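Local coordinates for D-alanine--D-alanine ligase (PDB 5D8D), which catalyses the ATP-dependent joining of two D-alanines into D-alanyl-D-alanine, a building block of the bacterial peptidoglycan cell wall, at residues 101-104 with 105-109; 236-239 with 240-243. One frame throughout, in Å; residues are numbered along the deposited sequence.

Contact 1: residues 101-104 with 105-109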
ATOM      1  N   VAL A 101       5.211  10.286   0.262  1.00 53.93           N
ATOM      2  CA  VAL A 101       4.148  11.058   0.912  1.00 48.66           C
ATOM      3  C   VAL A 101       3.275  10.155   1.745  1.00 49.63           C
ATOM      4  O   VAL A 101       2.936  10.548   2.884  1.00 55.02           O
ATOM      5  CB  VAL A 101       3.326  12.034   0.023  1.00 51.25           C
ATOM      6  CG1 VAL A 101       3.965  12.289  -1.337  1.00 49.10           C
ATOM      7  CG2 VAL A 101       1.844  11.668  -0.058  1.00 51.44           C
ATOM      8  N   LYS A 102       2.939   8.952   1.237  1.00 45.51           N
ATOM      9  CA  LYS A 102       2.061   8.056   2.013  1.00 44.58           C
ATOM     10  C   LYS A 102       2.731   7.554   3.259  1.00 44.08           C
ATOM     11  O   LYS A 102       2.083   7.411   4.286  1.00 50.20           O
ATOM     12  CB  LYS A 102       1.494   6.902   1.174  1.00 49.23           C
ATOM     13  CG  LYS A 102       0.488   7.386   0.141  1.00 48.57           C
ATOM     14  CD  LYS A 102      -0.268   6.247  -0.488  1.00 52.02           C
ATOM     15  CE  LYS A 102      -1.253   6.757  -1.529  1.00 49.15           C
ATOM     16  NZ  LYS A 102      -0.590   7.154  -2.785  1.00 47.47           N
ATOM     17  N   THR A 103       4.039   7.306   3.178  1.00 47.09           N
ATOM     18  CA  THR A 103       4.849   6.998   4.360  1.00 43.96           C
ATOM     19  C   THR A 103       4.751   8.128   5.421  1.00 43.88           C
ATOM     20  O   THR A 103       4.568   7.867   6.603  1.00 40.85           O
ATOM     21  CB  THR A 103       6.310   6.748   3.956  1.00 40.81           C
ATOM     22  OG1 THR A 103       6.396   5.574   3.139  1.00 42.60           O
ATOM     23  CG2 THR A 103       7.172   6.506   5.174  1.00 45.57           C
ATOM     24  N   LYS A 104       4.896   9.372   4.989  1.00 45.40           N
ATOM     25  CA  LYS A 104       4.859  10.509   5.927  1.00 51.02           C
ATOM     26  C   LYS A 104       3.467  10.738   6.528  1.00 50.20           C
ATOM     27  O   LYS A 104       3.351  11.066   7.702  1.00 44.54           O
ATOM     28  CB  LYS A 104       5.339  11.791   5.267  1.00 49.19           C
ATOM     29  CG  LYS A 104       6.824  11.850   5.016  1.00 52.69           C
ATOM     30  CD  LYS A 104       7.096  12.846   3.889  1.00 58.27           C
ATOM     31  CE  LYS A 104       8.301  13.732   4.099  1.00 61.21           C
ATOM     32  NZ  LYS A 104       8.078  14.787   5.138  1.00 61.86           N
ATOM     33  N   GLN A 105       2.420  10.529   5.732  1.00 50.22           N
ATOM     34  CA  GLN A 105       1.077  10.651   6.240  1.00 45.67           C
ATOM     35  C   GLN A 105       0.867   9.598   7.287  1.00 47.85           C
ATOM     36  O   GLN A 105       0.372   9.904   8.366  1.00 56.82           O
ATOM     37  CB  GLN A 105       0.063  10.522   5.140  1.00 47.89           C
ATOM     38  CG  GLN A 105       0.162  11.631   4.112  1.00 50.45           C
ATOM     39  CD  GLN A 105      -0.642  11.428   2.834  1.00 55.35           C
ATOM     40  OE1 GLN A 105      -1.034  12.409   2.208  1.00 60.28           O
ATOM     41  NE2 GLN A 105      -0.880  10.184   2.426  1.00 56.49           N
ATOM     42  N   ILE A 106       1.271   8.361   7.015  1.00 48.78           N
ATOM     43  CA  ILE A 106       1.250   7.347   8.080  1.00 44.22           C
ATOM     44  C   ILE A 106       2.025   7.793   9.330  1.00 46.34           C
ATOM     45  O   ILE A 106       1.577   7.566  10.484  1.00 45.56           O
ATOM     46  CB  ILE A 106       1.794   5.987   7.626  1.00 45.44           C
ATOM     47  CG1 ILE A 106       0.979   5.400   6.461  1.00 46.27           C
ATOM     48  CG2 ILE A 106       1.781   4.996   8.784  1.00 47.14           C
ATOM     49  CD1 ILE A 106      -0.509   5.318   6.680  1.00 47.07           C
ATOM     50  N   TRP A 107       3.181   8.419   9.111  1.00 46.99           N
ATOM     51  CA  TRP A 107       3.964   8.976  10.213  1.00 50.04           C
ATOM     52  C   TRP A 107       3.303  10.207  10.925  1.00 51.81           C
ATOM     53  O   TRP A 107       3.267  10.229  12.158  1.00 52.42           O
ATOM     54  CB  TRP A 107       5.405   9.273   9.763  1.00 48.92           C
ATOM     55  CG  TRP A 107       6.242   8.059   9.491  1.00 44.56           C
ATOM     56  CD1 TRP A 107       6.054   6.778   9.964  1.00 46.80           C
ATOM     57  CD2 TRP A 107       7.410   8.020   8.702  1.00 40.23           C
ATOM     58  NE1 TRP A 107       7.029   5.953   9.487  1.00 42.15           N
ATOM     59  CE2 TRP A 107       7.872   6.690   8.703  1.00 41.35           C
ATOM     60  CE3 TRP A 107       8.115   8.982   7.973  1.00 41.66           C
ATOM     61  CZ2 TRP A 107       9.015   6.303   8.021  1.00 40.66           C
ATOM     62  CZ3 TRP A 107       9.256   8.591   7.293  1.00 41.51           C
ATOM     63  CH2 TRP A 107       9.692   7.268   7.328  1.00 41.96           C
ATOM     64  N   GLN A 108       2.782  11.193  10.181  1.00 52.55           N
ATOM     65  CA  GLN A 108       1.949  12.281  10.763  1.00 53.20           C
ATOM     66  C   GLN A 108       0.813  11.695  11.566  1.00 53.52           C
ATOM     67  O   GLN A 108       0.543  12.107  12.678  1.00 55.86           O
ATOM     68  CB  GLN A 108       1.361  13.155   9.674  1.00 56.40           C
ATOM     69  CG  GLN A 108       2.314  14.228   9.191  1.00 61.28           C
ATOM     70  CD  GLN A 108       1.962  14.819   7.827  1.00 68.76           C
ATOM     71  OE1 GLN A 108       1.043  14.356   7.121  1.00 66.94           O
ATOM     72  NE2 GLN A 108       2.716  15.857   7.436  1.00 76.27           N
ATOM     73  N   GLY A 109       0.213  10.655  11.010  1.00 52.96           N
ATOM     74  CA  GLY A 109      -0.902  10.016  11.609  1.00 54.74           C
ATOM     75  C   GLY A 109      -0.607   9.180  12.812  1.00 56.43           C
ATOM     76  O   GLY A 109      -1.544   8.656  13.398  1.00 59.88           O
TER
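The T103 chi1 of -65° sets OG1 beside the backbone N and swings CG2 to the far side of it; the W107 chi1 of -70° keeps CG beside its own N, and the threonine methyl comes to lie over the indole. T103 CG2 stands 3.4 Å from the centroid of the W107 six-membered ring and 11° off the normal, a CH-pi contact on the face. T103 O accepts W107 N at 2.9 Å and also lies over a face of the indole, 3.3 Å from W107 CG. T103 OG1 turns back to the carbonyls of I96 and D99, while W107 NE1 probably hydrogen-bonds A242 O.

Q105 runs extended beside V101. Its CG passes 3.2 Å from V101 O, and V101 CG2 lies 3.7 Å from Q105 OE1. K102 NZ forms a salt bridge with D99 and a hydrogen bond with Q92 of the second subunit; K104 NZ forms a salt bridge with E176, a predicted ATP-site residue. Backbone hydrogen bonds from Q105 N to V101 O and from I106 N to K102 O repeat the i to i+4 pattern of an alpha-helix, here an interface helix set between strands 173-177 and 264-270 of its own chain and the second subunit.

Contact 2: residues 236-239 with 240-243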
ATOM      1  N   GLN A 236      17.192   5.363  17.528  1.00 43.33           N
ATOM      2  CA  GLN A 236      16.817   3.964  17.220  1.00 48.13           C
ATOM      3  C   GLN A 236      15.391   3.623  17.696  1.00 47.58           C
ATOM      4  O   GLN A 236      14.631   2.999  16.977  1.00 49.20           O
ATOM      5  CB  GLN A 236      17.826   2.979  17.832  1.00 46.10           C
ATOM      6  CG  GLN A 236      19.207   3.066  17.208  1.00 45.57           C
ATOM      7  CD  GLN A 236      20.235   2.225  17.921  1.00 44.74           C
ATOM      8  OE1 GLN A 236      20.316   2.204  19.147  1.00 48.87           O
ATOM      9  NE2 GLN A 236      21.040   1.529  17.151  1.00 48.02           N
ATOM     10  N   ALA A 237      15.039   4.067  18.898  1.00 51.45           N
ATOM     11  CA  ALA A 237      13.659   3.951  19.413  1.00 48.13           C
ATOM     12  C   ALA A 237      12.642   4.651  18.513  1.00 43.29           C
ATOM     13  O   ALA A 237      11.597   4.114  18.173  1.00 49.32           O
ATOM     14  CB  ALA A 237      13.582   4.526  20.814  1.00 44.83           C
ATOM     15  N   LEU A 238      12.957   5.861  18.123  1.00 41.12           N
ATOM     16  CA  LEU A 238      12.095   6.609  17.234  1.00 44.50           C
ATOM     17  C   LEU A 238      11.883   5.874  15.901  1.00 47.43           C
ATOM     18  O   LEU A 238      10.758   5.745  15.416  1.00 41.74           O
ATOM     19  CB  LEU A 238      12.704   7.989  16.991  1.00 45.59           C
ATOM     20  CG  LEU A 238      11.921   8.881  16.055  1.00 49.71           C
ATOM     21  CD1 LEU A 238      10.622   9.257  16.749  1.00 50.96           C
ATOM     22  CD2 LEU A 238      12.732  10.113  15.645  1.00 49.15           C
ATOM     23  N   CYS A 239      12.989   5.393  15.331  1.00 50.12           N
ATOM     24  CA  CYS A 239      12.973   4.677  14.063  1.00 47.79           C
ATOM     25  C   CYS A 239      12.289   3.324  14.198  1.00 43.71           C
ATOM     26  O   CYS A 239      11.662   2.868  13.264  1.00 42.00           O
ATOM     27  CB  CYS A 239      14.390   4.531  13.491  1.00 45.12           C
ATOM     28  SG  CYS A 239      15.072   6.119  12.981  1.00 47.99           S
ATOM     29  N   LEU A 240      12.416   2.677  15.343  1.00 41.45           N
ATOM     30  CA  LEU A 240      11.680   1.439  15.565  1.00 43.23           C
ATOM     31  C   LEU A 240      10.215   1.694  15.403  1.00 42.89           C
ATOM     32  O   LEU A 240       9.542   0.937  14.739  1.00 46.56           O
ATOM     33  CB  LEU A 240      11.949   0.870  16.949  1.00 43.40           C
ATOM     34  CG  LEU A 240      11.228  -0.411  17.339  1.00 43.40           C
ATOM     35  CD1 LEU A 240      11.472  -1.518  16.347  1.00 42.18           C
ATOM     36  CD2 LEU A 240      11.713  -0.808  18.711  1.00 43.79           C
ATOM     37  N   ARG A 241       9.730   2.780  15.993  1.00 45.76           N
ATOM     38  CA  ARG A 241       8.312   3.133  15.917  1.00 47.92           C
ATOM     39  C   ARG A 241       7.888   3.521  14.513  1.00 45.73           C
ATOM     40  O   ARG A 241       6.782   3.217  14.079  1.00 49.14           O
ATOM     41  CB  ARG A 241       7.983   4.275  16.873  1.00 52.22           C
ATOM     42  CG  ARG A 241       8.206   3.932  18.327  1.00 55.18           C
ATOM     43  CD  ARG A 241       7.266   4.726  19.205  1.00 64.03           C
ATOM     44  NE  ARG A 241       7.595   6.148  19.214  1.00 67.62           N
ATOM     45  CZ  ARG A 241       6.742   7.144  19.487  1.00 81.84           C
ATOM     46  NH1 ARG A 241       5.451   6.919  19.746  1.00 86.52           N
ATOM     47  NH2 ARG A 241       7.187   8.402  19.489  1.00 83.62           N
ATOM     48  N   ALA A 242       8.760   4.209  13.804  1.00 45.08           N
ATOM     49  CA  ALA A 242       8.496   4.541  12.404  1.00 46.92           C
ATOM     50  C   ALA A 242       8.409   3.268  11.561  1.00 46.44           C
ATOM     51  O   ALA A 242       7.628   3.197  10.602  1.00 43.92           O
ATOM     52  CB  ALA A 242       9.578   5.469  11.865  1.00 43.39           C
ATOM     53  N   PHE A 243       9.224   2.283  11.927  1.00 42.60           N
ATOM     54  CA  PHE A 243       9.333   1.037  11.182  1.00 44.36           C
ATOM     55  C   PHE A 243       8.035   0.254  11.405  1.00 43.82           C
ATOM     56  O   PHE A 243       7.411  -0.203  10.443  1.00 40.61           O
ATOM     57  CB  PHE A 243      10.586   0.263  11.652  1.00 44.87           C
ATOM     58  CG  PHE A 243      10.963  -0.939  10.823  1.00 42.36           C
ATOM     59  CD1 PHE A 243      11.645  -0.787   9.630  1.00 41.10           C
ATOM     60  CD2 PHE A 243      10.684  -2.232  11.275  1.00 44.76           C
ATOM     61  CE1 PHE A 243      12.049  -1.902   8.891  1.00 42.71           C
ATOM     62  CE2 PHE A 243      11.063  -3.357  10.528  1.00 43.14           C
ATOM     63  CZ  PHE A 243      11.759  -3.186   9.332  1.00 40.60           C
TER
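L240 and R241 lie over the carbonyls of the preceding turn, and the contact across 236-239 and 240-243 is made mainly by backbone oxygens meeting the first carbons of side chains. L240 CB is 3.4 Å from Q236 O, which also accepts L240 N at 2.8 Å. R241 CG comes within 3.4 Å of A237 O, the acceptor of R241 N. The bond from A242 N to L238 O, 3.0 Å, has its donor in the carbonyl plane, whereas F243 N approaches C239 O from 27° outside that plane.

The close part centres on C239 and L240, with A242 and the CB of F243 beside them. F243 CB presses to 3.2 Å from C239 O, and its CG, anti to the backbone N (chi1 -170°), carries the ring away from the preceding turn to stack with F188. A242 CB lies 3.6 Å from C239 O. C239 and A242 both meet L266.

The loose side holds A237 and R241, both exposed. The arginine chain bends at chi3 (-69°), which brings its guanidinium back alongside L238, but only to 4.5 Å between R241 NH2 and L238 CD1, an oblique and slack approach. L238 itself is partly exposed and touches P113 and F264, while R241 rests on L112.

Helix 229-245 thus lies against the antiparallel sheet of strands 192-198, 181-189, 252-259 and 264-270 in the ATP-grasp region: C239 faces strands 181-189 and 264-270, L240 and Q236 extend to strand 192-198, and A242 adjoins helix 100-108.

Overall arrangement
Each contact joins successive turns of one alpha-helix, 100-108 for contact 1 and 229-245 for contact 2, and the two helices meet directly at the junction of W107 with A242. L266 of strand 264-270 also touches both helices, so the same sheet backs them. Contact 1 is the more buried. Its chemistry mixes aromatic packing with charged tips tied to the ATP-site strand 173-177 and to the second subunit. Contact 2 is only partly buried and relies mostly on backbone oxygens against side-chain carbons, with an apolar side on the sheet and another side turned to solvent. The second subunit touches contact 1 but not contact 2.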